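Local coordinates for antitoxin VapB2 (Rickettsia felis, PDB 3ZVK), which neutralises its cognate toxin VapC2, partially inhibiting that toxin's RNase activity, and binds DNA, crystallising with the toxin on a fragment of their promoter, at residues V25-V30 and L42-K47. Sequence-based numbering, arbitrary orientation.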
loop_
_atom_site.group_PDB
_atom_site.type_symbol
_atom_site.label_atom_id
_atom_site.label_comp_id
_atom_site.label_asym_id
_atom_site.label_seq_id
_atom_site.Cartn_x
_atom_site.Cartn_y
_atom_site.Cartn_z
ATOM N N VAL F 25 5.357 -5.739 9.973
ATOM C CA VAL F 25 5.315 -5.686 11.448
ATOM C C VAL F 25 6.742 -5.438 11.982
ATOM O O VAL F 25 7.699 -5.607 11.234
ATOM C CB VAL F 25 4.654 -6.954 12.069
ATOM C CG1 VAL F 25 3.181 -7.042 11.688
ATOM C CG2 VAL F 25 5.390 -8.227 11.662
ATOM N N LYS F 26 6.895 -5.021 13.248
ATOM C CA LYS F 26 8.235 -4.743 13.789
ATOM C C LYS F 26 8.758 -5.901 14.637
ATOM O O LYS F 26 9.937 -5.936 14.998
ATOM C CB LYS F 26 8.264 -3.405 14.549
ATOM C CG LYS F 26 8.072 -2.215 13.601
ATOM C CD LYS F 26 8.955 -1.035 13.951
ATOM C CE LYS F 26 9.328 -0.148 12.770
ATOM N NZ LYS F 26 8.186 0.615 12.193
ATOM N N GLU F 27 7.867 -6.866 14.918
ATOM C CA GLU F 27 8.154 -8.048 15.698
ATOM C C GLU F 27 7.585 -9.282 15.013
ATOM O O GLU F 27 6.545 -9.208 14.359
ATOM C CB GLU F 27 7.557 -7.909 17.102
ATOM C CG GLU F 27 8.423 -7.104 18.054
ATOM C CD GLU F 27 7.979 -7.112 19.505
ATOM O OE1 GLU F 27 6.777 -6.867 19.760
ATOM O OE2 GLU F 27 8.835 -7.359 20.387
ATOM N N VAL F 28 8.266 -10.425 15.174
ATOM C CA VAL F 28 7.839 -11.710 14.631
ATOM C C VAL F 28 7.967 -12.801 15.659
ATOM O O VAL F 28 8.796 -12.721 16.560
ATOM C CB VAL F 28 8.553 -12.119 13.312
ATOM C CG1 VAL F 28 8.083 -11.290 12.123
ATOM C CG2 VAL F 28 10.078 -12.122 13.440
ATOM N N SER F 29 7.171 -13.847 15.492
ATOM C CA SER F 29 7.196 -15.049 16.319
ATOM C C SER F 29 8.284 -15.980 15.726
ATOM O O SER F 29 8.381 -16.085 14.509
ATOM C CB SER F 29 5.824 -15.724 16.294
ATOM O OG SER F 29 5.664 -16.687 15.256
ATOM N N VAL F 30 9.117 -16.606 16.552
ATOM C CA VAL F 30 10.151 -17.542 16.080
ATOM C C VAL F 30 9.863 -18.896 16.694
ATOM O O VAL F 30 9.854 -19.020 17.918
ATOM C CB VAL F 30 11.621 -17.115 16.374
ATOM C CG1 VAL F 30 12.617 -18.044 15.684
ATOM C CG2 VAL F 30 11.876 -15.672 15.996
ATOM N N LEU F 42 4.018 -10.937 14.110
ATOM C CA LEU F 42 3.529 -10.834 15.484
ATOM C C LEU F 42 3.240 -9.376 15.911
ATOM O O LEU F 42 4.051 -8.760 16.625
ATOM C CB LEU F 42 4.507 -11.517 16.445
ATOM C CG LEU F 42 3.994 -11.830 17.829
ATOM C CD1 LEU F 42 3.475 -13.257 17.907
ATOM C CD2 LEU F 42 5.073 -11.629 18.820
ATOM N N PRO F 43 2.088 -8.794 15.487
ATOM C CA PRO F 43 1.765 -7.436 15.956
ATOM C C PRO F 43 1.112 -7.478 17.346
ATOM O O PRO F 43 0.392 -8.434 17.675
ATOM C CB PRO F 43 0.817 -6.905 14.877
ATOM C CG PRO F 43 0.152 -8.142 14.302
ATOM C CD PRO F 43 0.993 -9.356 14.662
ATOM N N ASN F 44 1.398 -6.452 18.173
ATOM C CA ASN F 44 0.834 -6.284 19.516
ATOM C C ASN F 44 -0.657 -6.045 19.344
ATOM O O ASN F 44 -1.029 -5.264 18.476
ATOM C CB ASN F 44 1.473 -5.067 20.219
ATOM C CG ASN F 44 2.827 -5.324 20.847
ATOM O OD1 ASN F 44 2.988 -6.212 21.704
ATOM N ND2 ASN F 44 3.816 -4.503 20.485
ATOM N N SER F 45 -1.516 -6.730 20.110
ATOM C CA SER F 45 -2.964 -6.514 19.980
ATOM C C SER F 45 -3.336 -5.176 20.624
ATOM O O SER F 45 -2.576 -4.684 21.463
ATOM C CB SER F 45 -3.745 -7.652 20.645
ATOM O OG SER F 45 -3.865 -7.534 22.057
ATOM N N TRP F 46 -4.509 -4.599 20.273
ATOM C CA TRP F 46 -4.967 -3.386 20.952
ATOM C C TRP F 46 -5.195 -3.651 22.443
ATOM O O TRP F 46 -4.986 -2.734 23.238
ATOM C CB TRP F 46 -6.214 -2.788 20.307
ATOM C CG TRP F 46 -5.919 -1.845 19.178
ATOM C CD1 TRP F 46 -6.269 -2.008 17.872
ATOM C CD2 TRP F 46 -5.241 -0.577 19.257
ATOM N NE1 TRP F 46 -5.895 -0.908 17.140
ATOM C CE2 TRP F 46 -5.254 -0.016 17.963
ATOM C CE3 TRP F 46 -4.665 0.162 20.307
ATOM C CZ2 TRP F 46 -4.684 1.238 17.682
ATOM C CZ3 TRP F 46 -4.081 1.386 20.022
ATOM C CH2 TRP F 46 -4.084 1.908 18.723
ATOM N N LYS F 47 -5.575 -4.917 22.819
ATOM C CA LYS F 47 -5.776 -5.359 24.213
ATOM C C LYS F 47 -4.445 -5.265 24.965
ATOM O O LYS F 47 -4.413 -4.731 26.074
ATOM C CB LYS F 47 -6.309 -6.806 24.300
#
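Leu42 and Glu27 meet where the antiparallel hairpin of strands 27-33 and 36-41, part of the AbrB-type DNA-binding domain of this VapB antitoxin, gives way to the chain that leads to the toxin. One backbone hydrogen bond, Leu42 N to Glu27 O (3.1 Å, N-H...O angle 152°), extends the hairpin pairing past the end of strand 36-41. Leu42 contributes the largest share of the buried area, 110 Å² of the 297 Å² summed over both segments. Its CB rests on Ser29 N at 3.7 Å; chi1 of -164° sets CG anti to the backbone N, and beyond it CD1 lies 3.8 Å from Ser29 CB. Val25 borders the same bond, CG2 lying 3.9 Å from Leu42 N while CG1 touches the Pro43 ring at CB (4.0 Å). The extended side chain of Glu27 brings OE1 to 3.9 Å from Asn44 ND2, too far for a hydrogen bond, with carboxylate and amide planes 52° apart. Its stronger polar partner is Lys5 of the second antitoxin subunit, which forms a salt bridge with OE2. Glu27 and Val28 also pair with a strand of that subunit, carrying the sheet across the dimer interface. Beyond Pro43 the chain leaves the hairpin for the toxin: Asn44 O accepts a hydrogen bond from Arg67 of the toxin chain, and Ser45, its OG bonded to Asp48, N-caps helix 46-55, whose Trp46 makes a cation-pi contact with the same arginine.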